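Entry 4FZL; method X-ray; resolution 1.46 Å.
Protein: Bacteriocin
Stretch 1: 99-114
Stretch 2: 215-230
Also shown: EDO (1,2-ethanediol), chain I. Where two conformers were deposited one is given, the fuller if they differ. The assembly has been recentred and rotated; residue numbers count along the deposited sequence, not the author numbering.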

# COMPACT_ATOMS: atom_id res chain seq x y z
N HIS A 99 0.79 6.88 -2.77
CA HIS A 99 2.02 6.45 -3.45
C HIS A 99 1.66 5.50 -4.60
O HIS A 99 2.17 5.64 -5.70
CB HIS A 99 3.00 5.81 -2.37
CG HIS A 99 4.35 5.48 -2.89
ND1 HIS A 99 5.35 5.06 -2.08
CD2 HIS A 99 4.92 5.65 -4.14
CE1 HIS A 99 6.48 4.90 -2.76
NE2 HIS A 99 6.25 5.28 -4.03
N ALA A 100 0.78 4.54 -4.34
CA ALA A 100 0.33 3.62 -5.38
C ALA A 100 -0.40 4.39 -6.48
O ALA A 100 -0.31 4.01 -7.70
CB ALA A 100 -0.52 2.50 -4.78
N LEU A 101 -1.21 5.37 -6.08
CA LEU A 101 -1.93 6.17 -7.08
C LEU A 101 -0.93 6.93 -8.02
O LEU A 101 -0.99 6.93 -9.26
CB LEU A 101 -2.87 7.19 -6.40
CG LEU A 101 -3.59 8.19 -7.29
CD1 LEU A 101 -4.61 7.37 -8.04
CD2 LEU A 101 -4.26 9.18 -6.35
N ALA A 102 -0.00 7.61 -7.34
CA ALA A 102 1.11 8.29 -8.03
C ALA A 102 1.85 7.34 -9.01
O ALA A 102 2.16 7.74 -10.14
CB ALA A 102 2.10 8.92 -7.02
N HIS A 103 2.10 6.10 -8.59
CA HIS A 103 2.88 5.20 -9.34
C HIS A 103 2.13 4.85 -10.63
O HIS A 103 2.73 4.64 -11.66
CB HIS A 103 3.19 3.94 -8.55
CG HIS A 103 4.28 3.14 -9.16
ND1 HIS A 103 5.59 3.45 -8.99
CD2 HIS A 103 4.24 2.01 -10.00
CE1 HIS A 103 6.31 2.59 -9.70
NE2 HIS A 103 5.48 1.69 -10.27
N GLY A 104 0.80 4.77 -10.59
CA GLY A 104 0.04 4.41 -11.83
C GLY A 104 0.12 5.53 -12.90
O GLY A 104 -0.04 5.29 -14.09
N MET A 105 0.36 6.75 -12.46
CA MET A 105 0.42 7.89 -13.37
C MET A 105 1.84 8.37 -13.70
O MET A 105 2.03 9.09 -14.69
CB MET A 105 -0.38 9.06 -12.81
CG MET A 105 -1.89 8.89 -12.89
SD MET A 105 -2.56 10.04 -11.68
CE MET A 105 -1.04 10.98 -11.55
N PHE A 106 2.81 8.03 -12.86
CA PHE A 106 4.19 8.48 -13.06
C PHE A 106 5.21 7.38 -13.15
O PHE A 106 6.31 7.63 -13.64
CB PHE A 106 4.63 9.43 -11.94
CG PHE A 106 3.73 10.62 -11.75
CD1 PHE A 106 3.47 11.45 -12.83
CD2 PHE A 106 3.09 10.84 -10.59
CE1 PHE A 106 2.62 12.53 -12.73
CE2 PHE A 106 2.25 11.92 -10.45
CZ PHE A 106 1.99 12.75 -11.51
N GLY A 107 4.85 6.15 -12.76
CA GLY A 107 5.80 5.06 -12.64
C GLY A 107 6.11 4.23 -13.89
O GLY A 107 6.91 3.29 -13.77
N LEU A 108 5.53 4.57 -15.06
CA LEU A 108 5.86 3.91 -16.35
C LEU A 108 5.62 2.39 -16.35
O LEU A 108 6.29 1.66 -17.03
CB LEU A 108 7.32 4.19 -16.68
CG LEU A 108 7.70 5.66 -16.79
CD1 LEU A 108 9.18 5.76 -17.13
CD2 LEU A 108 6.85 6.37 -17.85
N GLY A 109 4.71 1.90 -15.51
CA GLY A 109 4.43 0.47 -15.50
C GLY A 109 5.47 -0.34 -14.74
O GLY A 109 5.41 -1.56 -14.72
N ALA A 110 6.43 0.29 -14.11
CA ALA A 110 7.48 -0.45 -13.36
C ALA A 110 6.83 -1.20 -12.21
O ALA A 110 5.89 -0.69 -11.60
CB ALA A 110 8.54 0.51 -12.80
N PRO A 111 7.31 -2.41 -11.89
CA PRO A 111 6.80 -3.02 -10.64
C PRO A 111 7.12 -2.18 -9.39
O PRO A 111 8.10 -1.43 -9.40
CB PRO A 111 7.57 -4.34 -10.55
CG PRO A 111 8.23 -4.54 -11.86
CD PRO A 111 8.35 -3.21 -12.52
N LEU A 112 6.32 -2.31 -8.30
CA LEU A 112 6.47 -1.58 -7.03
C LEU A 112 6.55 -2.74 -6.01
O LEU A 112 6.00 -3.86 -6.23
CB LEU A 112 5.16 -0.67 -6.86
CG LEU A 112 4.60 0.05 -5.70
CD1 LEU A 112 5.60 1.10 -5.33
CD2 LEU A 112 3.33 0.81 -6.01
N THR A 113 7.22 -2.50 -4.89
CA THR A 113 7.33 -3.47 -3.79
C THR A 113 6.51 -3.05 -2.62
O THR A 113 6.58 -1.88 -2.24
CB THR A 113 8.78 -3.69 -3.40
OG1 THR A 113 9.48 -4.15 -4.56
CG2 THR A 113 8.90 -4.67 -2.24
N PHE A 114 5.72 -3.96 -2.05
CA PHE A 114 4.94 -3.75 -0.86
C PHE A 114 5.36 -4.85 0.12
O PHE A 114 4.83 -5.90 0.09
CB PHE A 114 3.43 -3.81 -1.10
CG PHE A 114 2.58 -3.15 -0.04
CD1 PHE A 114 3.04 -2.78 1.20
CD2 PHE A 114 1.26 -2.93 -0.26
CE1 PHE A 114 2.24 -2.17 2.12
CE2 PHE A 114 0.43 -2.38 0.67
CZ PHE A 114 0.93 -2.00 1.89
N LEU A 215 -11.42 14.13 -12.91
CA LEU A 215 -10.18 14.88 -13.25
C LEU A 215 -9.06 13.92 -13.69
O LEU A 215 -8.31 14.17 -14.61
CB LEU A 215 -9.71 15.69 -12.03
CG LEU A 215 -10.54 16.95 -11.69
CD1 LEU A 215 -10.09 17.53 -10.37
CD2 LEU A 215 -10.49 17.94 -12.91
N LEU A 216 -9.00 12.78 -13.06
CA LEU A 216 -7.91 11.87 -13.35
C LEU A 216 -8.24 10.98 -14.59
O LEU A 216 -7.39 10.31 -15.17
CB LEU A 216 -7.67 10.99 -12.15
CG LEU A 216 -6.44 11.18 -11.36
CD1 LEU A 216 -5.93 12.59 -11.32
CD2 LEU A 216 -6.88 10.66 -10.03
N SER A 217 -9.50 10.98 -14.99
CA SER A 217 -9.91 10.14 -16.12
C SER A 217 -9.19 10.63 -17.39
O SER A 217 -9.06 9.90 -18.35
CB SER A 217 -11.42 10.20 -16.32
OG SER A 217 -11.83 11.52 -16.74
N ALA A 218 -8.76 11.91 -17.37
CA ALA A 218 -8.11 12.59 -18.50
C ALA A 218 -6.59 12.36 -18.52
O ALA A 218 -5.91 12.65 -19.49
CB ALA A 218 -8.40 14.08 -18.38
N VAL A 219 -6.07 11.80 -17.45
CA VAL A 219 -4.63 11.67 -17.29
C VAL A 219 -4.16 10.26 -17.69
O VAL A 219 -4.82 9.26 -17.33
CB VAL A 219 -4.28 11.98 -15.83
CG1 VAL A 219 -2.82 11.69 -15.54
CG2 VAL A 219 -4.69 13.43 -15.59
N PRO A 220 -3.01 10.16 -18.41
CA PRO A 220 -2.56 8.79 -18.73
C PRO A 220 -2.18 7.95 -17.50
O PRO A 220 -1.69 8.47 -16.55
CB PRO A 220 -1.34 8.98 -19.63
CG PRO A 220 -1.42 10.43 -20.09
CD PRO A 220 -2.14 11.19 -19.00
N PHE A 221 -2.40 6.66 -17.57
CA PHE A 221 -2.08 5.72 -16.49
C PHE A 221 -1.53 4.44 -17.12
O PHE A 221 -1.87 4.04 -18.30
CB PHE A 221 -3.32 5.41 -15.68
CG PHE A 221 -4.41 4.73 -16.48
CD1 PHE A 221 -4.45 3.35 -16.62
CD2 PHE A 221 -5.43 5.50 -17.01
CE1 PHE A 221 -5.48 2.74 -17.31
CE2 PHE A 221 -6.45 4.90 -17.72
CZ PHE A 221 -6.48 3.51 -17.87
N THR A 222 -0.71 3.73 -16.33
CA THR A 222 -0.27 2.38 -16.71
C THR A 222 -0.36 1.50 -15.49
O THR A 222 0.18 1.81 -14.42
CB THR A 222 1.18 2.37 -17.25
OG1 THR A 222 1.24 3.31 -18.33
CG2 THR A 222 1.57 0.95 -17.78
N SER A 223 -1.11 0.41 -15.65
CA SER A 223 -1.25 -0.60 -14.60
C SER A 223 0.12 -1.27 -14.39
O SER A 223 1.00 -1.23 -15.25
CB SER A 223 -2.34 -1.62 -15.02
OG SER A 223 -3.60 -0.91 -15.09
N TYR A 224 0.28 -1.94 -13.27
CA TYR A 224 1.55 -2.49 -12.90
C TYR A 224 1.38 -3.58 -11.85
O TYR A 224 0.30 -3.74 -11.26
CB TYR A 224 2.45 -1.35 -12.41
CG TYR A 224 1.94 -0.60 -11.17
CD1 TYR A 224 2.19 -1.09 -9.89
CD2 TYR A 224 1.17 0.56 -11.28
CE1 TYR A 224 1.77 -0.35 -8.80
CE2 TYR A 224 0.69 1.25 -10.16
CZ TYR A 224 1.02 0.78 -8.94
OH TYR A 224 0.56 1.43 -7.81
N SER A 225 2.49 -4.26 -11.57
CA SER A 225 2.54 -5.38 -10.62
C SER A 225 3.03 -4.82 -9.29
O SER A 225 4.01 -4.10 -9.23
CB SER A 225 3.46 -6.47 -11.23
OG SER A 225 3.73 -7.48 -10.26
N ILE A 226 2.40 -5.29 -8.20
CA ILE A 226 2.83 -5.05 -6.87
C ILE A 226 3.39 -6.39 -6.36
O ILE A 226 2.66 -7.39 -6.19
CB ILE A 226 1.72 -4.50 -5.95
CG1 ILE A 226 1.22 -3.14 -6.47
CG2 ILE A 226 2.22 -4.32 -4.50
CD1 ILE A 226 0.27 -2.42 -5.56
N GLU A 227 4.70 -6.39 -6.05
CA GLU A 227 5.37 -7.54 -5.46
C GLU A 227 5.24 -7.47 -3.98
O GLU A 227 5.40 -6.37 -3.42
CB GLU A 227 6.84 -7.57 -5.89
CG GLU A 227 6.97 -7.65 -7.36
CD GLU A 227 8.37 -7.78 -7.91
OE1 GLU A 227 9.33 -7.76 -7.14
OE2 GLU A 227 8.46 -8.00 -9.12
N ILE A 228 4.94 -8.59 -3.33
CA ILE A 228 4.63 -8.59 -1.91
C ILE A 228 5.58 -9.62 -1.22
O ILE A 228 5.16 -10.70 -0.83
CB ILE A 228 3.17 -8.92 -1.61
CG1 ILE A 228 2.24 -8.05 -2.38
CG2 ILE A 228 2.93 -8.77 -0.12
CD1 ILE A 228 0.73 -8.36 -2.21
N PRO A 229 6.91 -9.26 -1.19
CA PRO A 229 7.90 -10.23 -0.81
C PRO A 229 7.93 -10.47 0.69
O PRO A 229 7.49 -9.60 1.43
CB PRO A 229 9.23 -9.59 -1.30
CG PRO A 229 8.98 -8.10 -1.05
CD PRO A 229 7.52 -7.93 -1.48
N GLY A 230 8.49 -11.62 1.11
CA GLY A 230 8.77 -11.91 2.50
C GLY A 230 7.82 -12.96 3.05
O GLY A 230 6.90 -13.40 2.41
C1 EDO I . -4.40 3.90 -20.94
O1 EDO I . -3.25 3.35 -20.23
C2 EDO I . -4.77 5.32 -20.45
O2 EDO I . -3.63 6.08 -20.30
O HOH W 1 2.70 2.94 -13.98
O HOH W 2 0.23 10.38 -16.30
O HOH W 3 4.71 -3.88 -13.30
O HOH W 4 3.15 -2.56 -16.31
O HOH W 5 10.08 -6.78 -4.58

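What joins the two backbones? Where Leu112 and Thr113 run parallel to Ile226 and Glu227, a ladder forms: Leu112 N donates to Ser225 O (3.1 Å), Glu227 N to Leu112 O (2.9 Å) and Phe114 N to Glu227 O (2.8 Å). Leu112 thus uses both its amide and its carbonyl on the partner strand. Near the end of the helix, Thr222 N donates to Gly104 O at 2.8 Å, and Phe221 CA adds a CA-H...O contact to the same oxygen at 3.2 Å.

How does Tyr224 reach the helix? Its CA-to-CB bond points toward the first stretch, and with chi1 in p the buried ring extends until Tyr224 OH donates to Ala100 O (2.7 Å). His103 presents its edge to the face of this ring, with centroids 4.5 Å apart and planes at 74°. The histidine is itself held by His103 NE2, which donates to Ala110 O at 2.8 Å. The backbone of Gly104 packs against the same ring, its N 3.5 Å from Tyr224 CE2.

Which apolar side chains fill the contact? Leu112 CD2 lies 3.4 Å from Tyr224 CE1, and Phe114 CB meets Ile226 CG2 at 3.6 Å. Leu112 and Ile226 share one face of the sheet and are both buried, as befits their hydrocarbon side chains. At the helix end of the contact, the flexible chain of Met105 places CG 4.0 Å from Val219 CG1 and SD 4.1 Å from Leu216 CG.

What do the waters add? They bridge polar atoms, mostly of the backbone, that are not paired directly across the contact. Water 1 donates to His103 O (2.9 Å) and Thr222 O (2.8 Å) while accepting from Gly109 N (2.7 Å). On the other sheet face, water 5 links Thr113 OG1 (2.7 Å) and Glu227 OE1 (2.8 Å), polar groups suited to their partly exposed setting.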